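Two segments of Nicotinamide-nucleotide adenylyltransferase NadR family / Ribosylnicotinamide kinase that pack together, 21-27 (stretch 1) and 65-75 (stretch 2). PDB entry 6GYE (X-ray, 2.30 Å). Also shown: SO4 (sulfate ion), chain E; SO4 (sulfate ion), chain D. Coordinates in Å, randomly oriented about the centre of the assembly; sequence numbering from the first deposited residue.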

# COMPACT_ATOMS: atom_id res chain seq x y z
N GLY A 21 -18.17 9.71 0.53
CA GLY A 21 -17.07 9.43 1.44
C GLY A 21 -15.78 10.01 0.89
O GLY A 21 -15.70 10.36 -0.29
N THR A 22 -14.78 10.10 1.78
CA THR A 22 -13.41 10.34 1.33
C THR A 22 -12.66 9.03 1.05
O THR A 22 -11.82 8.98 0.15
N PHE A 23 -12.92 7.98 1.83
CA PHE A 23 -12.42 6.62 1.57
C PHE A 23 -10.89 6.54 1.62
O PHE A 23 -10.24 6.09 0.67
N ALA A 24 -10.34 6.95 2.75
CA ALA A 24 -8.90 6.96 3.00
C ALA A 24 -8.60 6.24 4.32
O ALA A 24 -8.13 6.87 5.28
N PRO A 25 -8.83 4.92 4.39
CA PRO A 25 -9.24 4.00 3.34
C PRO A 25 -10.71 3.61 3.35
O PRO A 25 -11.40 3.86 4.32
N LEU A 26 -11.16 2.98 2.26
CA LEU A 26 -12.38 2.20 2.28
C LEU A 26 -12.26 1.05 3.28
O LEU A 26 -11.23 0.37 3.32
N HIS A 27 -13.29 0.84 4.09
CA HIS A 27 -13.26 -0.28 5.04
C HIS A 27 -14.65 -0.91 5.14
O HIS A 27 -15.60 -0.47 4.48
N LYS A 65 -6.06 8.59 -6.63
CA LYS A 65 -5.75 7.21 -6.28
C LYS A 65 -6.90 6.53 -5.55
O LYS A 65 -7.21 5.36 -5.82
N ARG A 66 -7.56 7.24 -4.63
CA ARG A 66 -8.73 6.68 -3.96
C ARG A 66 -9.83 6.37 -4.95
O ARG A 66 -10.53 5.36 -4.84
N PHE A 67 -10.03 7.26 -5.92
CA PHE A 67 -11.02 7.00 -6.96
C PHE A 67 -10.69 5.72 -7.72
O PHE A 67 -11.55 4.85 -7.87
N ARG A 68 -9.43 5.57 -8.17
CA ARG A 68 -9.05 4.34 -8.90
C ARG A 68 -9.20 3.11 -8.01
O ARG A 68 -9.76 2.10 -8.44
N TYR A 69 -8.78 3.21 -6.74
CA TYR A 69 -8.92 2.07 -5.85
C TYR A 69 -10.38 1.66 -5.66
O TYR A 69 -10.70 0.47 -5.59
N LEU A 70 -11.27 2.65 -5.53
CA LEU A 70 -12.70 2.35 -5.39
C LEU A 70 -13.25 1.68 -6.64
O LEU A 70 -14.04 0.73 -6.55
N ARG A 71 -12.85 2.17 -7.82
CA ARG A 71 -13.32 1.54 -9.05
C ARG A 71 -12.94 0.08 -9.08
O ARG A 71 -13.75 -0.78 -9.44
N GLU A 72 -11.71 -0.23 -8.67
CA GLU A 72 -11.28 -1.62 -8.62
C GLU A 72 -12.06 -2.38 -7.56
O GLU A 72 -12.47 -3.53 -7.78
N ALA A 73 -12.28 -1.75 -6.41
CA ALA A 73 -12.96 -2.42 -5.30
C ALA A 73 -14.37 -2.82 -5.67
O ALA A 73 -14.84 -3.87 -5.23
N PHE A 74 -15.04 -2.03 -6.50
CA PHE A 74 -16.39 -2.32 -6.94
C PHE A 74 -16.43 -2.70 -8.43
O PHE A 74 -17.37 -2.36 -9.16
N ASN A 75 -15.42 -3.45 -8.91
CA ASN A 75 -15.32 -3.76 -10.34
C ASN A 75 -16.26 -4.87 -10.79
O ASN A 75 -16.28 -5.19 -11.98

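Residues 65-73 form a helix whose side chains at Arg 66, Leu 70 and Ala 73, with Phe 74 just beyond, come round every third or fourth position to meet the irregular segment 21-27. The contact is mainly apolar, with one polar end. Leu 70 lies at its middle. Its chi1 of -92° falls between the usual wells, while chi2 is m, and both methyls meet Phe 23. Leu 70 CD1 sits over the face of the Phe 23 ring, 4.2 Å from its centroid and 8° off the normal, a CH-pi contact; Leu 70 CD2 lies 3.7 Å from Phe 23 CB. Phe 23 adopts chi1 m and chi2 -71°, which presents the flat ring to Leu 70 CD1. Its backbone has positive phi (62°), and its CA-to-CB bond points toward the helix.

Leu 26 also points toward the helix, and its t, p rotamer places CD2 among three neighbours: Leu 26 CD2 lies 4.1 Å from Leu 70 CD1 and 3.8 Å from CB of the small Ala 73. Phe 74 (chi1 m) brings its ring atom CE2 within 3.9 Å of Leu 26 CD2. Pro 25, preceded by a cis peptide bond, makes no contact with the helix.

At the polar end, Arg 66 starts m, t, then turns at chi3 (-127°, off-well). The end of its stem and its guanidinium both sit beside Thr 22 O: Arg 66 CD touches this oxygen at 3.1 Å, and Arg 66 NH1 donates a hydrogen bond to it, also 3.1 Å. Arg 66 CD also meets Ala 24 CB (3.8 Å). A long arginine suits this place because it offers both an aliphatic stem and a donor.

Two sulfates, probably from the crystallisation liquor, bind separately. Thr 22, with chi1 p, donates from N (2.5 Å) and OG1 (2.7 Å) to O3 of the chain E sulfate. Lys 65 NZ and Tyr 69 OH make very short hydrogen bonds to the chain D ion, to O3 (2.4 Å) and O1 (2.5 Å) respectively.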

# COMPACT_ATOMS: atom_id res chain seq x y z
CB THR A 22 -12.64 11.19 2.35
OG1 THR A 22 -12.82 10.65 3.66
CG2 THR A 22 -13.13 12.63 2.35
CB PHE A 23 -12.93 6.10 0.23
CG PHE A 23 -14.41 6.10 0.10
CD1 PHE A 23 -15.18 5.21 0.83
CD2 PHE A 23 -15.05 7.01 -0.74
CE1 PHE A 23 -16.56 5.20 0.71
CE2 PHE A 23 -16.42 6.99 -0.88
CZ PHE A 23 -17.18 6.09 -0.15
CB ALA A 24 -8.37 8.39 3.03
CB PRO A 25 -8.40 2.77 3.65
CG PRO A 25 -8.45 2.74 5.18
CD PRO A 25 -8.48 4.19 5.62
CB LEU A 26 -12.65 1.66 0.87
CG LEU A 26 -13.81 0.67 0.66
CD1 LEU A 26 -15.13 1.38 0.85
CD2 LEU A 26 -13.71 0.10 -0.75
CB HIS A 27 -12.73 0.15 6.42
CG HIS A 27 -13.54 1.22 7.09
ND1 HIS A 27 -14.78 0.97 7.65
CD2 HIS A 27 -13.28 2.53 7.30
CE1 HIS A 27 -15.25 2.09 8.17
NE2 HIS A 27 -14.35 3.05 7.98
CB LYS A 65 -4.47 7.14 -5.44
CG LYS A 65 -4.15 5.72 -4.99
CD LYS A 65 -2.91 5.64 -4.12
CE LYS A 65 -1.66 5.96 -4.90
NZ LYS A 65 -0.47 5.97 -3.99
CB ARG A 66 -9.26 7.63 -2.89
CG ARG A 66 -8.23 8.13 -1.93
CD ARG A 66 -8.88 8.83 -0.75
NE ARG A 66 -8.29 10.14 -0.61
CZ ARG A 66 -8.91 11.29 -0.80
NH1 ARG A 66 -10.20 11.32 -1.09
NH2 ARG A 66 -8.23 12.40 -0.67
CB PHE A 67 -11.11 8.20 -7.90
CG PHE A 67 -11.83 7.93 -9.18
CD1 PHE A 67 -13.22 7.91 -9.22
CD2 PHE A 67 -11.13 7.73 -10.36
CE1 PHE A 67 -13.89 7.68 -10.42
CE2 PHE A 67 -11.79 7.50 -11.56
CZ PHE A 67 -13.18 7.48 -11.59
CB ARG A 68 -7.62 4.43 -9.42
CG ARG A 68 -7.42 5.35 -10.62
CD ARG A 68 -8.34 4.97 -11.78
NE ARG A 68 -8.01 5.65 -13.03
CZ ARG A 68 -7.14 5.21 -13.93
NH1 ARG A 68 -6.46 4.06 -13.73
NH2 ARG A 68 -6.93 5.91 -15.04
CB TYR A 69 -8.27 2.39 -4.50
CG TYR A 69 -6.77 2.35 -4.52
CD1 TYR A 69 -6.07 2.14 -5.70
CD2 TYR A 69 -6.04 2.49 -3.33
CE1 TYR A 69 -4.69 2.09 -5.72
CE2 TYR A 69 -4.64 2.43 -3.34
CZ TYR A 69 -3.98 2.23 -4.53
OH TYR A 69 -2.60 2.18 -4.54
CB LEU A 70 -13.49 3.63 -5.10
CG LEU A 70 -13.79 4.08 -3.65
CD1 LEU A 70 -14.94 3.30 -3.05
CD2 LEU A 70 -12.57 3.94 -2.77
CB ARG A 71 -12.75 2.27 -10.28
CG ARG A 71 -13.51 3.52 -10.67
CD ARG A 71 -14.86 3.20 -11.28
NE ARG A 71 -15.49 4.41 -11.82
CZ ARG A 71 -15.22 4.92 -13.02
NH1 ARG A 71 -14.35 4.33 -13.83
NH2 ARG A 71 -15.84 6.02 -13.43
CB GLU A 72 -9.77 -1.69 -8.37
CG GLU A 72 -9.22 -3.09 -8.48
CD GLU A 72 -7.72 -3.21 -8.14
OE1 GLU A 72 -6.97 -2.20 -8.22
OE2 GLU A 72 -7.32 -4.33 -7.76
CB ALA A 73 -12.98 -1.52 -4.06
CB PHE A 74 -17.31 -1.14 -6.60
CG PHE A 74 -17.49 -0.94 -5.09
CD1 PHE A 74 -18.39 -1.71 -4.37
CD2 PHE A 74 -16.70 -0.02 -4.40
CE1 PHE A 74 -18.55 -1.56 -2.99
CE2 PHE A 74 -16.84 0.14 -3.02
CZ PHE A 74 -17.77 -0.63 -2.31
CB ASN A 75 -13.88 -4.12 -10.73
CG ASN A 75 -13.37 -5.42 -10.07
OD1 ASN A 75 -14.07 -6.09 -9.32
ND2 ASN A 75 -12.13 -5.77 -10.39
S SO4 E . -14.80 8.84 5.35
O1 SO4 E . -15.92 7.95 5.64
O2 SO4 E . -13.58 8.08 5.06
O3 SO4 E . -15.23 9.64 4.20
O4 SO4 E . -14.50 9.71 6.49
S SO4 D . 0.20 2.64 -2.70
O1 SO4 D . -1.12 2.07 -2.55
O2 SO4 D . 0.75 2.24 -3.99
O3 SO4 D . 0.15 4.09 -2.65
O4 SO4 D . 1.06 2.18 -1.60